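Local coordinates for putative flavoprotein (PDB 4ICI) that binds flavin mononucleotide in a flavodoxin-like fold and is probably an electron-transfer or redox flavoprotein, its exact role being unknown, at residues V67-P72 with W99-R104; K73-I78 with I106-E111; N13-V18 with K82-T87; V90-Y95 with T119-A124. All blocks are in the same frame, centred on the assembly; numbering follows the deposited sequence. Where two conformers were deposited one is given.

Interaction 1 (V67-P72 with W99-R104); sequences VEMNDP and WDLAPR. With FMN (flavin mononucleotide), chain B; EDO (1,2-ethanediol), chain F.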
# COMPACT_ATOMS: atom_id res chain seq x y z
N VAL A 67 10.09 16.06 3.74
CA VAL A 67 10.79 16.33 2.47
C VAL A 67 10.22 15.44 1.36
O VAL A 67 9.93 15.91 0.27
CB VAL A 67 12.30 16.14 2.66
CG1 VAL A 67 13.05 16.11 1.29
CG2 VAL A 67 12.83 17.22 3.62
N GLU A 68 9.97 14.18 1.68
CA GLU A 68 9.35 13.23 0.73
C GLU A 68 8.01 13.69 0.28
O GLU A 68 7.68 13.65 -0.90
CB GLU A 68 9.05 11.88 1.35
CG GLU A 68 10.17 10.97 1.41
CD GLU A 68 9.71 9.60 1.82
OE1 GLU A 68 8.48 9.31 1.78
OE2 GLU A 68 10.58 8.80 2.18
N MSE A 69 7.19 14.08 1.24
CA MSE A 69 5.83 14.39 0.90
C MSE A 69 5.77 15.71 0.11
O MSE A 69 4.88 15.88 -0.73
CB MSE A 69 4.98 14.28 2.16
CG MSE A 69 4.89 12.78 2.73
SE MSE A 69 4.81 11.27 1.51
CE MSE A 69 3.15 11.55 0.67
N ASN A 70 6.76 16.59 0.25
CA ASN A 70 6.86 17.80 -0.56
C ASN A 70 7.43 17.61 -1.97
O ASN A 70 7.39 18.54 -2.78
CB ASN A 70 7.63 18.87 0.22
CG ASN A 70 6.77 19.51 1.30
OD1 ASN A 70 5.60 19.81 1.07
ND2 ASN A 70 7.34 19.75 2.48
N ASP A 71 7.93 16.42 -2.28
CA ASP A 71 8.54 16.12 -3.56
C ASP A 71 7.85 14.91 -4.20
O ASP A 71 8.23 13.76 -3.97
CB ASP A 71 10.05 15.85 -3.42
CG ASP A 71 10.73 15.58 -4.75
OD1 ASP A 71 10.02 15.58 -5.80
OD2 ASP A 71 11.98 15.36 -4.75
N PRO A 72 6.87 15.17 -5.07
CA PRO A 72 6.16 14.06 -5.68
C PRO A 72 6.95 13.19 -6.63
O PRO A 72 6.44 12.11 -7.05
CB PRO A 72 4.99 14.72 -6.39
CG PRO A 72 5.21 16.10 -6.39
CD PRO A 72 6.27 16.46 -5.41
N TRP A 99 0.15 12.58 5.24
CA TRP A 99 -0.35 13.82 4.65
C TRP A 99 -1.42 13.55 3.57
O TRP A 99 -1.43 14.16 2.50
CB TRP A 99 0.82 14.62 4.10
CG TRP A 99 1.80 15.04 5.15
CD1 TRP A 99 2.97 14.39 5.53
CD2 TRP A 99 1.67 16.16 6.04
NE1 TRP A 99 3.55 15.06 6.57
CE2 TRP A 99 2.78 16.15 6.90
CE3 TRP A 99 0.72 17.18 6.17
CZ2 TRP A 99 2.98 17.11 7.89
CZ3 TRP A 99 0.91 18.15 7.16
CH2 TRP A 99 2.03 18.10 8.01
N ASP A 100 -2.36 12.66 3.90
CA ASP A 100 -3.49 12.29 3.04
C ASP A 100 -3.09 11.62 1.72
O ASP A 100 -3.88 11.60 0.77
CB ASP A 100 -4.40 13.52 2.79
CG ASP A 100 -5.89 13.18 2.71
OD1 ASP A 100 -6.30 12.02 3.00
OD2 ASP A 100 -6.62 14.11 2.30
N LEU A 101 -1.87 11.08 1.69
CA LEU A 101 -1.33 10.44 0.50
C LEU A 101 -0.69 9.09 0.83
O LEU A 101 -0.42 8.79 1.98
CB LEU A 101 -0.25 11.34 -0.14
CG LEU A 101 -0.70 12.67 -0.72
CD1 LEU A 101 0.54 13.56 -0.97
CD2 LEU A 101 -1.55 12.47 -1.99
N ALA A 102 -0.44 8.31 -0.20
CA ALA A 102 0.47 7.17 -0.07
C ALA A 102 1.91 7.68 0.09
O ALA A 102 2.34 8.59 -0.61
CB ALA A 102 0.41 6.28 -1.30
N PRO A 103 2.67 7.07 1.01
CA PRO A 103 4.12 7.32 1.03
C PRO A 103 4.75 7.09 -0.33
O PRO A 103 4.32 6.21 -1.08
CB PRO A 103 4.63 6.32 2.08
CG PRO A 103 3.43 6.06 2.97
CD PRO A 103 2.26 6.09 2.02
N ARG A 104 5.78 7.88 -0.63
CA ARG A 104 6.39 7.81 -1.95
C ARG A 104 7.03 6.46 -2.29
O ARG A 104 7.17 6.13 -3.46
CB ARG A 104 7.39 8.93 -2.16
CG ARG A 104 6.90 10.36 -1.89
CD ARG A 104 5.67 10.74 -2.61
NE ARG A 104 5.37 12.17 -2.43
CZ ARG A 104 4.25 12.75 -2.87
NH1 ARG A 104 3.34 12.02 -3.52
NH2 ARG A 104 4.11 14.06 -2.74
N1 FMN B . -2.84 9.89 9.82
C2 FMN B . -3.96 10.46 9.27
O2 FMN B . -5.07 10.12 9.68
N3 FMN B . -3.82 11.42 8.28
C4 FMN B . -2.59 11.87 7.84
O4 FMN B . -2.59 12.70 6.90
C4A FMN B . -1.44 11.31 8.43
N5 FMN B . -0.16 11.75 8.04
C5A FMN B . 0.95 11.12 8.64
C6 FMN B . 2.24 11.51 8.25
C7 FMN B . 3.34 10.91 8.80
C7M FMN B . 4.72 11.30 8.33
C8 FMN B . 3.21 9.90 9.74
C8M FMN B . 4.43 9.26 10.35
C9 FMN B . 1.93 9.52 10.14
C9A FMN B . 0.78 10.11 9.58
N10 FMN B . -0.51 9.72 9.97
C10 FMN B . -1.61 10.31 9.40
C1' FMN B . -0.69 8.60 10.96
C2' FMN B . -0.49 7.24 10.23
O2' FMN B . -1.24 7.11 9.05
C3' FMN B . -0.92 6.05 11.10
O3' FMN B . -0.34 6.18 12.44
C4' FMN B . -0.62 4.66 10.47
O4' FMN B . -1.42 3.73 11.14
C5' FMN B . 0.89 4.27 10.71
O5' FMN B . 1.05 3.02 10.09
P FMN B . 2.38 2.15 10.24
O1P FMN B . 2.45 1.80 11.73
O2P FMN B . 2.29 1.02 9.32
O3P FMN B . 3.60 2.97 9.83
C1 EDO F . 3.56 18.67 3.06
O1 EDO F . 3.84 17.94 1.87
C2 EDO F . 4.05 17.86 4.22
O2 EDO F . 5.35 18.34 4.58
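R104 reaches from the flavin-binding loop of this flavodoxin-like fold to the C-terminal end of helix 64-70 and bonds to two carbonyls there. Its NE gives a nearly straight bond (170°) to E68 O at 3.1 Å, and that oxygen lies in the guanidinium plane. NH2 bonds M69 O at 2.8 Å, with a more bent N-H. Both donors stand above the carbonyl planes. P72 CA covers one face of the guanidinium and the CE methyl of M69 the opposite one, each over the centre. An alanine in place of R104 would probably leave the carbonyls of E68 and M69 without these donors and open a gap between M69 and P72.

M69 is a selenomethionine. A bend at chi3 (-66°) places its CE, which packs on the guanidinium face and lies 3.5 Å from L101 CB. Its CG touches CD1 of the W99 ring. Further out, Y51 holds E68 OE2 by a hydrogen bond. The 99-104 loop also meets the cofactor, D100 N bonding FMN O4. An ethanediol, probably from the crystallisation liquor, lies over one face of the W99 ring. The backbone N of W99 donates to FMN N5 at 2.9 Å.

Interaction 2 (K73-I78 with I106-E111); sequences KMRPAI and INTFIE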
# COMPACT_ATOMS: atom_id res chain seq x y z
N LYS A 73 8.17 13.61 -6.98
CA LYS A 73 9.00 12.80 -7.86
C LYS A 73 9.99 11.93 -7.06
O LYS A 73 10.69 11.10 -7.65
CB LYS A 73 9.74 13.68 -8.88
CG LYS A 73 8.81 14.23 -9.96
CD LYS A 73 9.49 15.12 -10.95
CE LYS A 73 10.39 14.30 -11.82
NZ LYS A 73 9.56 13.46 -12.72
N MSE A 74 10.05 12.10 -5.74
CA MSE A 74 10.98 11.30 -4.97
C MSE A 74 10.52 9.84 -4.95
O MSE A 74 9.31 9.52 -4.91
CB MSE A 74 11.14 11.83 -3.56
CG MSE A 74 12.35 11.20 -2.89
SE MSE A 74 12.58 11.96 -1.15
CE MSE A 74 12.43 13.77 -1.53
N ARG A 75 11.51 8.94 -5.02
CA ARG A 75 11.30 7.50 -5.09
C ARG A 75 12.21 6.78 -4.10
O ARG A 75 13.29 6.31 -4.44
CB ARG A 75 11.50 6.97 -6.52
CG ARG A 75 10.51 7.58 -7.52
CD ARG A 75 9.10 7.10 -7.29
NE ARG A 75 8.16 7.62 -8.27
CZ ARG A 75 7.43 8.74 -8.13
NH1 ARG A 75 7.52 9.48 -7.05
NH2 ARG A 75 6.58 9.07 -9.10
N PRO A 76 11.76 6.74 -2.84
CA PRO A 76 12.57 6.07 -1.82
C PRO A 76 12.91 4.66 -2.24
O PRO A 76 12.07 3.93 -2.72
CB PRO A 76 11.66 6.11 -0.58
CG PRO A 76 10.79 7.33 -0.77
CD PRO A 76 10.50 7.27 -2.27
N ALA A 77 14.18 4.30 -2.07
CA ALA A 77 14.69 3.05 -2.58
C ALA A 77 14.15 1.85 -1.79
O ALA A 77 13.97 1.90 -0.56
CB ALA A 77 16.22 3.06 -2.53
N ILE A 78 13.87 0.78 -2.53
CA ILE A 78 13.38 -0.49 -1.99
C ILE A 78 14.56 -1.48 -1.96
O ILE A 78 15.31 -1.58 -2.93
CB ILE A 78 12.19 -1.04 -2.80
CG1 ILE A 78 10.95 -0.14 -2.62
CG2 ILE A 78 11.88 -2.51 -2.43
CD1 ILE A 78 9.79 -0.42 -3.63
N ILE A 106 5.54 3.79 -2.11
CA ILE A 106 4.50 3.10 -2.87
C ILE A 106 4.66 3.38 -4.38
O ILE A 106 4.50 2.47 -5.20
CB ILE A 106 3.09 3.46 -2.36
CG1 ILE A 106 2.92 2.97 -0.90
CG2 ILE A 106 2.02 2.86 -3.27
CD1 ILE A 106 3.22 1.45 -0.64
N ASN A 107 4.99 4.61 -4.72
CA ASN A 107 5.31 4.93 -6.11
C ASN A 107 6.54 4.14 -6.58
O ASN A 107 6.58 3.62 -7.71
CB ASN A 107 5.55 6.43 -6.30
CG ASN A 107 4.37 7.28 -5.85
OD1 ASN A 107 4.24 7.63 -4.66
ND2 ASN A 107 3.48 7.62 -6.79
N THR A 108 7.58 4.03 -5.73
CA THR A 108 8.74 3.22 -6.11
C THR A 108 8.32 1.77 -6.41
O THR A 108 8.74 1.19 -7.42
CB THR A 108 9.81 3.20 -5.02
OG1 THR A 108 10.04 4.55 -4.60
CG2 THR A 108 11.10 2.53 -5.51
N PHE A 109 7.45 1.22 -5.57
CA PHE A 109 6.96 -0.12 -5.77
C PHE A 109 6.21 -0.28 -7.10
O PHE A 109 6.52 -1.19 -7.91
CB PHE A 109 6.03 -0.55 -4.62
CG PHE A 109 5.33 -1.85 -4.90
CD1 PHE A 109 6.02 -3.04 -4.89
CD2 PHE A 109 3.95 -1.87 -5.18
CE1 PHE A 109 5.38 -4.24 -5.18
CE2 PHE A 109 3.34 -3.06 -5.49
CZ PHE A 109 4.05 -4.23 -5.48
N ILE A 110 5.24 0.60 -7.33
CA ILE A 110 4.40 0.50 -8.53
C ILE A 110 5.26 0.64 -9.79
O ILE A 110 5.06 -0.09 -10.76
CB ILE A 110 3.27 1.54 -8.50
CG1 ILE A 110 2.25 1.17 -7.42
CG2 ILE A 110 2.57 1.68 -9.89
CD1 ILE A 110 1.32 2.30 -7.07
N GLU A 111 6.21 1.58 -9.77
CA GLU A 111 7.01 1.85 -10.96
C GLU A 111 8.07 0.78 -11.24
O GLU A 111 8.60 0.66 -12.37
CB GLU A 111 7.60 3.25 -10.87
CG GLU A 111 6.55 4.31 -10.95
CD GLU A 111 7.04 5.72 -10.73
OE1 GLU A 111 8.29 5.93 -10.66
OE2 GLU A 111 6.16 6.61 -10.64
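R75 and T108 bring the two backbones nearest, their CA atoms 5.1 Å apart, where the irregular 73-78 chain passes helix 104-112. This helix lies in the crossover connection of the beta-alpha-beta unit between strands 90-96 and 119-125 of the flavodoxin-like fold. T108 OG1 donates to P76 O at 2.8 Å, so a helix side chain satisfies a carbonyl of the loop. A chi1 of -48° sets OG1 anti to the T108 carbonyl carbon, where it meets P76 O.

R75 grips E111 side-on in a salt bridge. NE meets OE1 at 2.9 Å from above the carboxylate plane, while NH2 reaches the syn side of OE2, also at 2.9 Å. The two planes are 58° apart. N107 CB sits over the centre of one guanidinium face, and the N107 amide stacks on it, its plane turned by 25°. NH1 turns back to M74 O and also bonds P72 O, so all three guanidinium nitrogens have partners. Y142 OH bonds both E111 OE2 and N107 ND2, and is likely to steady both groups that R75 meets.

I78 adds an apolar contact with T108 and F109. Its CD1 lies 3.7 Å from T108 CG2 and 3.9 Å from F109 CB.

Interaction 3 (N13-V18 with K82-T87); sequences NSKILV and KENIGT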
# COMPACT_ATOMS: atom_id res chain seq x y z
N ASN A 13 -9.68 -19.70 -8.58
CA ASN A 13 -9.49 -18.41 -7.86
C ASN A 13 -8.13 -17.77 -8.16
O ASN A 13 -7.21 -18.41 -8.68
CB ASN A 13 -9.65 -18.61 -6.35
CG ASN A 13 -10.94 -19.34 -5.97
OD1 ASN A 13 -12.02 -18.99 -6.45
ND2 ASN A 13 -10.82 -20.34 -5.09
N SER A 14 -8.02 -16.50 -7.82
CA SER A 14 -6.84 -15.72 -8.14
C SER A 14 -5.60 -16.11 -7.31
O SER A 14 -5.73 -16.59 -6.17
CB SER A 14 -7.15 -14.24 -7.89
OG SER A 14 -8.20 -13.81 -8.72
N LYS A 15 -4.41 -15.91 -7.87
CA LYS A 15 -3.20 -15.85 -7.04
C LYS A 15 -3.06 -14.41 -6.54
O LYS A 15 -3.02 -13.47 -7.34
CB LYS A 15 -1.95 -16.25 -7.80
CG LYS A 15 -0.80 -16.61 -6.85
CD LYS A 15 0.50 -16.92 -7.56
CE LYS A 15 1.59 -17.28 -6.56
NZ LYS A 15 2.92 -17.49 -7.23
N ILE A 16 -3.02 -14.26 -5.22
CA ILE A 16 -3.13 -12.96 -4.55
C ILE A 16 -1.83 -12.62 -3.81
O ILE A 16 -1.29 -13.44 -3.07
CB ILE A 16 -4.31 -12.93 -3.53
CG1 ILE A 16 -5.62 -13.26 -4.24
CG2 ILE A 16 -4.35 -11.58 -2.78
CD1 ILE A 16 -6.82 -13.27 -3.31
N LEU A 17 -1.34 -11.41 -4.07
CA LEU A 17 -0.27 -10.80 -3.30
C LEU A 17 -0.78 -9.63 -2.50
O LEU A 17 -1.58 -8.82 -3.01
CB LEU A 17 0.82 -10.29 -4.24
CG LEU A 17 2.08 -9.70 -3.60
CD1 LEU A 17 2.83 -10.78 -2.80
CD2 LEU A 17 2.95 -9.05 -4.66
N VAL A 18 -0.35 -9.58 -1.24
CA VAL A 18 -0.58 -8.45 -0.35
C VAL A 18 0.78 -7.77 -0.16
O VAL A 18 1.60 -8.24 0.64
CB VAL A 18 -1.27 -8.87 0.98
CG1 VAL A 18 -1.49 -7.67 1.88
CG2 VAL A 18 -2.56 -9.66 0.73
N LYS A 82 9.92 -7.92 -5.58
CA LYS A 82 9.22 -9.20 -5.57
C LYS A 82 9.46 -9.91 -6.90
O LYS A 82 8.88 -9.56 -7.94
CB LYS A 82 7.71 -8.96 -5.32
CG LYS A 82 6.91 -10.24 -5.11
CD LYS A 82 7.26 -10.92 -3.81
CE LYS A 82 6.30 -12.00 -3.40
NZ LYS A 82 6.88 -13.34 -3.59
N GLU A 83 10.30 -10.93 -6.87
CA GLU A 83 10.80 -11.50 -8.13
C GLU A 83 9.74 -12.24 -8.97
O GLU A 83 9.80 -12.23 -10.20
CB GLU A 83 11.97 -12.44 -7.83
CG GLU A 83 13.16 -11.72 -7.18
N ASN A 84 8.78 -12.86 -8.30
CA ASN A 84 7.71 -13.61 -8.99
C ASN A 84 6.43 -12.80 -9.18
O ASN A 84 5.35 -13.38 -9.30
CB ASN A 84 7.36 -14.89 -8.21
CG ASN A 84 6.70 -14.59 -6.86
OD1 ASN A 84 6.83 -13.46 -6.31
ND2 ASN A 84 5.97 -15.58 -6.33
N ILE A 85 6.54 -11.47 -9.18
CA ILE A 85 5.37 -10.60 -9.31
C ILE A 85 4.48 -10.99 -10.50
O ILE A 85 3.25 -10.86 -10.43
CB ILE A 85 5.79 -9.09 -9.38
CG1 ILE A 85 4.58 -8.14 -9.33
CG2 ILE A 85 6.67 -8.82 -10.61
CD1 ILE A 85 3.92 -8.08 -8.00
N GLY A 86 5.09 -11.49 -11.58
CA GLY A 86 4.35 -11.88 -12.78
C GLY A 86 3.27 -12.93 -12.56
O GLY A 86 2.29 -12.96 -13.30
N THR A 87 3.43 -13.76 -11.53
CA THR A 87 2.51 -14.88 -11.27
C THR A 87 1.16 -14.45 -10.65
O THR A 87 0.20 -15.24 -10.63
CB THR A 87 3.16 -15.92 -10.34
OG1 THR A 87 3.32 -15.42 -9.01
CG2 THR A 87 4.50 -16.38 -10.91
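K82 meets L17 at the start of the 82-87 segment, which passes the beginning of strand 16-20 in the flavodoxin-like fold. The two side chains run past each other in opposite directions, with K82 CE 3.7 Å from L17 CD1. K82 also opens a type I beta turn that ends at I85. Its chain bends at chi2 (69°), which sets CD beside CA instead of anti to it, and again at chi4. The ammonium NZ bonds N84 OD1 at 2.7 Å, within the turn.

N84 contributes both its side chain and its backbone. ND2 bonds Y88 OH. N84 O takes two bonds from T87, one from its backbone N and one from OG1 at 2.9 Å.

I85 brings the apolar part of the contact. Its CD1 touches L17 CD2 at 3.6 Å, the two side chains crossing at about a right angle.

T87 ends the contact. K15 is fully extended, with CG anti to the backbone N (chi1 -163°), and its NZ donates to T87 OG1 at 2.8 Å. The threonine hydroxyl thus accepts from the lysine and donates to N84 O, which probably fixes its rotation. The K15 ammonium also makes a cation-pi contact with Y88.

This is mainly a surface contact, with L17 as its buried part. Strand 16-20 lies between strands 41-44 and 90-96 in the sheet. L17 and K82 both pack on Y43 of strand 41-44, whereas I16 turns to the other face, toward V38 of helix 26-38.

Interaction 4 (V90-Y95 with T119-A124); sequences VVFIGY and TVVPFA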
# COMPACT_ATOMS: atom_id res chain seq x y z
N VAL A 90 -3.96 -10.65 -8.59
CA VAL A 90 -4.48 -9.55 -7.77
C VAL A 90 -3.33 -9.11 -6.87
O VAL A 90 -2.66 -9.96 -6.24
CB VAL A 90 -5.64 -10.02 -6.90
CG1 VAL A 90 -6.13 -8.94 -5.97
CG2 VAL A 90 -6.79 -10.60 -7.78
N VAL A 91 -3.11 -7.80 -6.79
CA VAL A 91 -2.09 -7.24 -5.91
C VAL A 91 -2.76 -6.16 -5.05
O VAL A 91 -3.25 -5.12 -5.55
CB VAL A 91 -0.90 -6.66 -6.69
CG1 VAL A 91 0.12 -6.00 -5.73
CG2 VAL A 91 -0.22 -7.73 -7.54
N PHE A 92 -2.87 -6.42 -3.74
CA PHE A 92 -3.26 -5.41 -2.78
C PHE A 92 -2.00 -4.62 -2.44
O PHE A 92 -0.92 -5.21 -2.37
CB PHE A 92 -3.84 -6.05 -1.51
CG PHE A 92 -5.16 -6.74 -1.71
CD1 PHE A 92 -5.23 -8.08 -2.08
CD2 PHE A 92 -6.32 -6.03 -1.51
CE1 PHE A 92 -6.45 -8.70 -2.25
CE2 PHE A 92 -7.56 -6.64 -1.71
CZ PHE A 92 -7.61 -7.99 -2.06
N ILE A 93 -2.15 -3.30 -2.29
CA ILE A 93 -1.04 -2.42 -1.97
C ILE A 93 -1.40 -1.60 -0.75
O ILE A 93 -2.30 -0.75 -0.80
CB ILE A 93 -0.70 -1.47 -3.12
CG1 ILE A 93 -0.41 -2.23 -4.40
CG2 ILE A 93 0.48 -0.59 -2.73
CD1 ILE A 93 -0.12 -1.35 -5.64
N GLY A 94 -0.75 -1.88 0.39
CA GLY A 94 -1.06 -1.25 1.63
C GLY A 94 -0.02 -0.27 2.12
O GLY A 94 1.19 -0.40 1.86
N TYR A 95 -0.49 0.72 2.86
CA TYR A 95 0.36 1.81 3.34
C TYR A 95 -0.29 2.54 4.50
O TYR A 95 -1.50 2.61 4.61
CB TYR A 95 0.70 2.81 2.20
CG TYR A 95 -0.51 3.26 1.38
CD1 TYR A 95 -0.93 2.52 0.28
CD2 TYR A 95 -1.22 4.37 1.73
CE1 TYR A 95 -2.06 2.92 -0.44
CE2 TYR A 95 -2.34 4.77 1.02
CZ TYR A 95 -2.75 4.05 -0.06
OH TYR A 95 -3.88 4.41 -0.78
N THR A 119 -5.41 -6.99 -11.20
CA THR A 119 -6.33 -6.20 -10.39
C THR A 119 -5.49 -5.61 -9.27
O THR A 119 -4.80 -6.36 -8.56
CB THR A 119 -7.46 -7.06 -9.84
OG1 THR A 119 -8.16 -7.65 -10.93
CG2 THR A 119 -8.41 -6.23 -9.02
N VAL A 120 -5.55 -4.29 -9.06
CA VAL A 120 -4.73 -3.59 -8.06
C VAL A 120 -5.66 -2.89 -7.08
O VAL A 120 -6.56 -2.16 -7.51
CB VAL A 120 -3.76 -2.60 -8.73
CG1 VAL A 120 -2.84 -1.97 -7.70
CG2 VAL A 120 -2.96 -3.32 -9.89
N VAL A 121 -5.47 -3.10 -5.78
CA VAL A 121 -6.42 -2.66 -4.76
C VAL A 121 -5.64 -2.05 -3.58
O VAL A 121 -4.85 -2.74 -2.96
CB VAL A 121 -7.29 -3.82 -4.24
CG1 VAL A 121 -8.45 -3.24 -3.39
CG2 VAL A 121 -7.80 -4.74 -5.37
N PRO A 122 -5.85 -0.75 -3.31
CA PRO A 122 -5.13 -0.17 -2.17
C PRO A 122 -5.80 -0.52 -0.84
O PRO A 122 -6.99 -0.78 -0.79
CB PRO A 122 -5.21 1.34 -2.43
CG PRO A 122 -6.54 1.51 -3.15
CD PRO A 122 -6.74 0.23 -3.94
N PHE A 123 -5.04 -0.46 0.22
CA PHE A 123 -5.57 -0.46 1.57
C PHE A 123 -4.67 0.35 2.46
O PHE A 123 -3.52 0.62 2.10
CB PHE A 123 -5.79 -1.90 2.10
CG PHE A 123 -4.53 -2.69 2.37
CD1 PHE A 123 -3.90 -3.38 1.35
CD2 PHE A 123 -4.02 -2.81 3.65
CE1 PHE A 123 -2.76 -4.15 1.59
CE2 PHE A 123 -2.92 -3.59 3.90
CZ PHE A 123 -2.29 -4.26 2.87
N ALA A 124 -5.16 0.74 3.63
CA ALA A 124 -4.38 1.67 4.45
C ALA A 124 -4.73 1.58 5.90
O ALA A 124 -5.77 1.03 6.28
CB ALA A 124 -4.58 3.13 3.94
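V90-Y95 and T119-A124 are neighbouring parallel strands in the central sheet, paired residue for residue from V90 with T119 to Y95 with A124, their axes 24° apart. Helix 104-112 joins them, forming the beta-alpha-beta unit of this flavodoxin-like fold. Five backbone hydrogen bonds link the strands, such as I93 N to V121 O at 2.8 Å.

F92, V121 and F123 share one face of the sheet. F92 CD2 lies 3.6 Å from V121 CB, and the two side chains lie side by side. F123 has CG in the crowded position between its backbone N and carbonyl carbon (chi1 69°). Its ring packs directly on G94, in a CH-pi contact of G94 CA with the ring centroid at 3.4 Å, only 12° off the normal. An alanine in place of F123 would probably open a gap over G94 and leave F92 CB without its ring contact.

On the other face, I93 CD1 presses on V120 CG1 at 3.5 Å, tighter than usual. The Y95 ring has F123 O over one face, offset toward the rim, and P122 CB 3.7 Å from OH. S134 bonds that buried hydroxyl.

The chemistry is therefore backbone polar bonding between two largely apolar layers. V91, I93 and Y95 bond to strand 119-125, while V90, F92 and G94 bond to strand 16-20, so the polar backbone of the central strand is used on both sides.

How the interactions relate
From the N terminus, 13-18 enters the sheet first and meets 82-87, so interaction 3 closes the longest loop. Inside that loop lie 67-72 and 73-78, whose partners 99-104 and 106-111 come later. Interactions 1 and 2 therefore cross interaction 3 and each other. They touch where E68 and R104 pack on M74 and P76. Interaction 4 opens after interaction 3 has closed, yet crosses interactions 1 and 2. P103 and A102 pack on Y95, and I106 on I93, which ties the flavin loop and helix 104-112 to the sheet. Interactions 3 and 4 meet through neighbouring strands 16-20 and 90-96, with probable hydrogen bonds between L17 and both V90 and F92.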